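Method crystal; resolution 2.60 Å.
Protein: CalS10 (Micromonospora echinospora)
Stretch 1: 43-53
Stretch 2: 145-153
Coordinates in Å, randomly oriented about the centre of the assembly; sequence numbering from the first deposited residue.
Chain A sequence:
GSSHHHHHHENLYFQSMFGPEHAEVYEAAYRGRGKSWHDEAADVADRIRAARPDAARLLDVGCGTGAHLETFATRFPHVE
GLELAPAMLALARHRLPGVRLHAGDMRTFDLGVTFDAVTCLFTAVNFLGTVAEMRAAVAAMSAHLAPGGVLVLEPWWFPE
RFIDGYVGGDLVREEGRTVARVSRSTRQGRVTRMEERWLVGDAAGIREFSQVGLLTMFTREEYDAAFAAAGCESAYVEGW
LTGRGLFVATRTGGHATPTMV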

# COMPACT_ATOMS: atom_id res chain seq x y z
N ASP A 43 16.68 -2.17 -26.54
CA ASP A 43 16.34 -3.21 -27.51
C ASP A 43 15.67 -2.60 -28.74
O ASP A 43 16.01 -2.95 -29.88
N VAL A 44 14.73 -1.69 -28.53
CA VAL A 44 14.07 -1.02 -29.65
C VAL A 44 15.10 -0.30 -30.51
O VAL A 44 15.05 -0.35 -31.74
N ALA A 45 16.06 0.37 -29.86
CA ALA A 45 17.08 1.10 -30.61
C ALA A 45 17.93 0.16 -31.46
O ALA A 45 18.24 0.46 -32.61
N ASP A 46 18.31 -1.00 -30.90
CA ASP A 46 19.09 -1.96 -31.67
C ASP A 46 18.36 -2.39 -32.93
O ASP A 46 18.97 -2.53 -34.00
N ARG A 47 17.05 -2.63 -32.83
CA ARG A 47 16.29 -3.12 -33.98
C ARG A 47 16.11 -2.03 -35.03
O ARG A 47 16.15 -2.30 -36.24
N ILE A 48 15.89 -0.79 -34.59
CA ILE A 48 15.84 0.33 -35.54
C ILE A 48 17.13 0.37 -36.34
O ILE A 48 17.11 0.60 -37.56
N ARG A 49 18.27 0.17 -35.68
CA ARG A 49 19.54 0.16 -36.38
C ARG A 49 19.64 -1.02 -37.34
O ARG A 49 20.25 -0.90 -38.41
N ALA A 50 19.04 -2.16 -36.98
CA ALA A 50 19.00 -3.29 -37.90
C ALA A 50 18.31 -2.91 -39.21
O ALA A 50 18.86 -3.12 -40.29
N ALA A 51 17.10 -2.34 -39.12
CA ALA A 51 16.34 -1.99 -40.31
C ALA A 51 16.81 -0.70 -40.96
O ALA A 51 16.59 -0.51 -42.16
N ARG A 52 17.43 0.20 -40.20
CA ARG A 52 17.83 1.52 -40.71
C ARG A 52 19.16 1.88 -40.05
O ARG A 52 19.20 2.63 -39.07
N PRO A 53 20.27 1.34 -40.56
CA PRO A 53 21.57 1.56 -39.90
C PRO A 53 21.91 3.02 -39.67
O PRO A 53 22.64 3.33 -38.73
N LEU A 145 7.16 9.42 -41.28
CA LEU A 145 8.30 8.57 -41.60
C LEU A 145 8.87 8.92 -42.96
O LEU A 145 8.13 9.10 -43.93
N ALA A 146 10.20 9.00 -43.03
CA ALA A 146 10.87 9.07 -44.32
C ALA A 146 10.80 7.70 -44.99
O ALA A 146 10.50 6.69 -44.35
N PRO A 147 11.06 7.64 -46.30
CA PRO A 147 11.06 6.33 -46.98
C PRO A 147 12.06 5.39 -46.33
O PRO A 147 13.19 5.78 -46.00
N GLY A 148 11.64 4.14 -46.14
CA GLY A 148 12.41 3.20 -45.36
C GLY A 148 12.33 3.41 -43.87
O GLY A 148 12.92 2.62 -43.12
N GLY A 149 11.65 4.45 -43.41
CA GLY A 149 11.52 4.70 -41.99
C GLY A 149 10.90 3.52 -41.26
O GLY A 149 10.19 2.70 -41.83
N VAL A 150 11.20 3.45 -39.96
CA VAL A 150 10.80 2.32 -39.12
C VAL A 150 9.70 2.77 -38.18
O VAL A 150 9.86 3.76 -37.45
N LEU A 151 8.59 2.05 -38.19
CA LEU A 151 7.53 2.20 -37.19
C LEU A 151 7.54 0.96 -36.31
O LEU A 151 7.56 -0.16 -36.81
N VAL A 152 7.56 1.17 -34.99
CA VAL A 152 7.58 0.08 -34.03
C VAL A 152 6.46 0.33 -33.02
O VAL A 152 6.32 1.44 -32.50
N LEU A 153 5.67 -0.71 -32.76
CA LEU A 153 4.42 -0.57 -32.02
C LEU A 153 4.25 -1.77 -31.11
O LEU A 153 4.23 -2.91 -31.57

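A helix laid across a strand makes its contact through residues spaced to bring side chains to one face, and CalS10 offers a compact example. Helix 43-51 runs roughly antiparallel to strand 149-153, their axes 8.8 Å apart at closest approach. Along the strand, alternation sends Val-150 (t) and Val-152 (m) toward the helix while Leu-151 points away. On the helix, Val-44 (t) points toward the strand and sets CG1 3.9 Å from Val-152 CG2. Ile-48 (mt) leaves its backbone sideways, yet its CG1 lies 4.4 Å from both Val-150 CG1 and Val-152 CG1, bridging the two valines. One turn on, Ala-51 CB reaches Val-150 CG2 at 3.8 Å.

Arg-47 also starts toward the strand, but its end leads away into a salt bridge with Asp-43, NE to OD1 2.9 Å. Arg-52, just past the helix, also starts toward the other stretch, but its end stays with it: with chi1 to chi3 all t, it extends over the type II turn from Ala-146 to Gly-149. Its CB packs 3.9 Å from Val-150 CG2, and its NH2 gives a weak hydrogen bond to Pro-147 O at 2.9 Å. Gly-148 has positive phi, and an ideal CB there would lie 2.4 Å from Arg-52 NH1, a clash; the bare backbone leaves room for the guanidinium.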

# COMPACT_ATOMS: atom_id res chain seq x y z
CB ASP A 43 15.43 -4.25 -26.86
CG ASP A 43 14.97 -5.31 -27.84
OD1 ASP A 43 15.63 -5.49 -28.89
OD2 ASP A 43 13.94 -5.96 -27.58
CB VAL A 44 12.99 -0.06 -29.14
CG1 VAL A 44 12.46 0.82 -30.27
CG2 VAL A 44 11.85 -0.82 -28.48
CB ALA A 45 17.96 1.89 -29.64
CB ASP A 46 19.43 -3.18 -30.81
CG ASP A 46 20.42 -2.86 -29.71
OD1 ASP A 46 21.01 -1.76 -29.74
OD2 ASP A 46 20.62 -3.71 -28.82
CB ARG A 47 14.94 -3.65 -33.53
CG ARG A 47 14.99 -5.00 -32.86
CD ARG A 47 13.64 -5.38 -32.29
NE ARG A 47 13.79 -6.14 -31.05
CZ ARG A 47 13.79 -7.47 -30.96
NH1 ARG A 47 13.63 -8.22 -32.05
NH2 ARG A 47 13.94 -8.05 -29.78
CB ILE A 48 15.58 1.65 -34.79
CG1 ILE A 48 14.18 1.64 -34.17
CG2 ILE A 48 15.72 2.82 -35.75
CD1 ILE A 48 13.98 2.67 -33.09
CB ARG A 49 20.69 0.10 -35.37
CG ARG A 49 20.78 1.32 -34.47
CD ARG A 49 21.12 2.56 -35.27
NE ARG A 49 21.37 3.72 -34.43
CZ ARG A 49 21.75 4.90 -34.89
NH1 ARG A 49 21.91 5.09 -36.19
NH2 ARG A 49 21.95 5.90 -34.05
CB ALA A 50 18.27 -4.46 -37.24
CB ALA A 51 14.85 -1.87 -39.96
CB ARG A 52 16.75 2.57 -40.44
CG ARG A 52 16.73 3.73 -41.44
CD ARG A 52 15.44 4.53 -41.30
NE ARG A 52 15.40 5.71 -42.15
CZ ARG A 52 15.21 5.68 -43.47
NH1 ARG A 52 15.05 4.52 -44.10
NH2 ARG A 52 15.17 6.81 -44.16
CB PRO A 53 22.56 0.90 -40.88
CG PRO A 53 21.76 -0.14 -41.59
CD PRO A 53 20.36 0.42 -41.71
CB LEU A 145 7.90 7.09 -41.58
CG LEU A 145 7.74 6.44 -40.21
CD1 LEU A 145 7.21 5.03 -40.38
CD2 LEU A 145 9.06 6.43 -39.46
CB ALA A 146 12.32 9.50 -44.14
CB PRO A 147 11.45 6.67 -48.42
CG PRO A 147 11.17 8.13 -48.57
CD PRO A 147 11.38 8.74 -47.22
CB VAL A 150 12.00 1.77 -38.33
CG1 VAL A 150 11.59 0.54 -37.54
CG2 VAL A 150 13.16 1.46 -39.26
CB LEU A 151 6.17 2.38 -37.86
CG LEU A 151 5.09 3.08 -37.04
CD1 LEU A 151 4.16 3.85 -37.96
CD2 LEU A 151 4.30 2.07 -36.23
CB VAL A 152 8.94 -0.06 -33.33
CG1 VAL A 152 10.07 0.10 -34.33
CG2 VAL A 152 9.08 0.92 -32.18
CB LEU A 153 3.25 -0.45 -32.99
CG LEU A 153 1.87 -0.11 -32.43
CD1 LEU A 153 1.16 0.83 -33.38
CD2 LEU A 153 1.05 -1.36 -32.21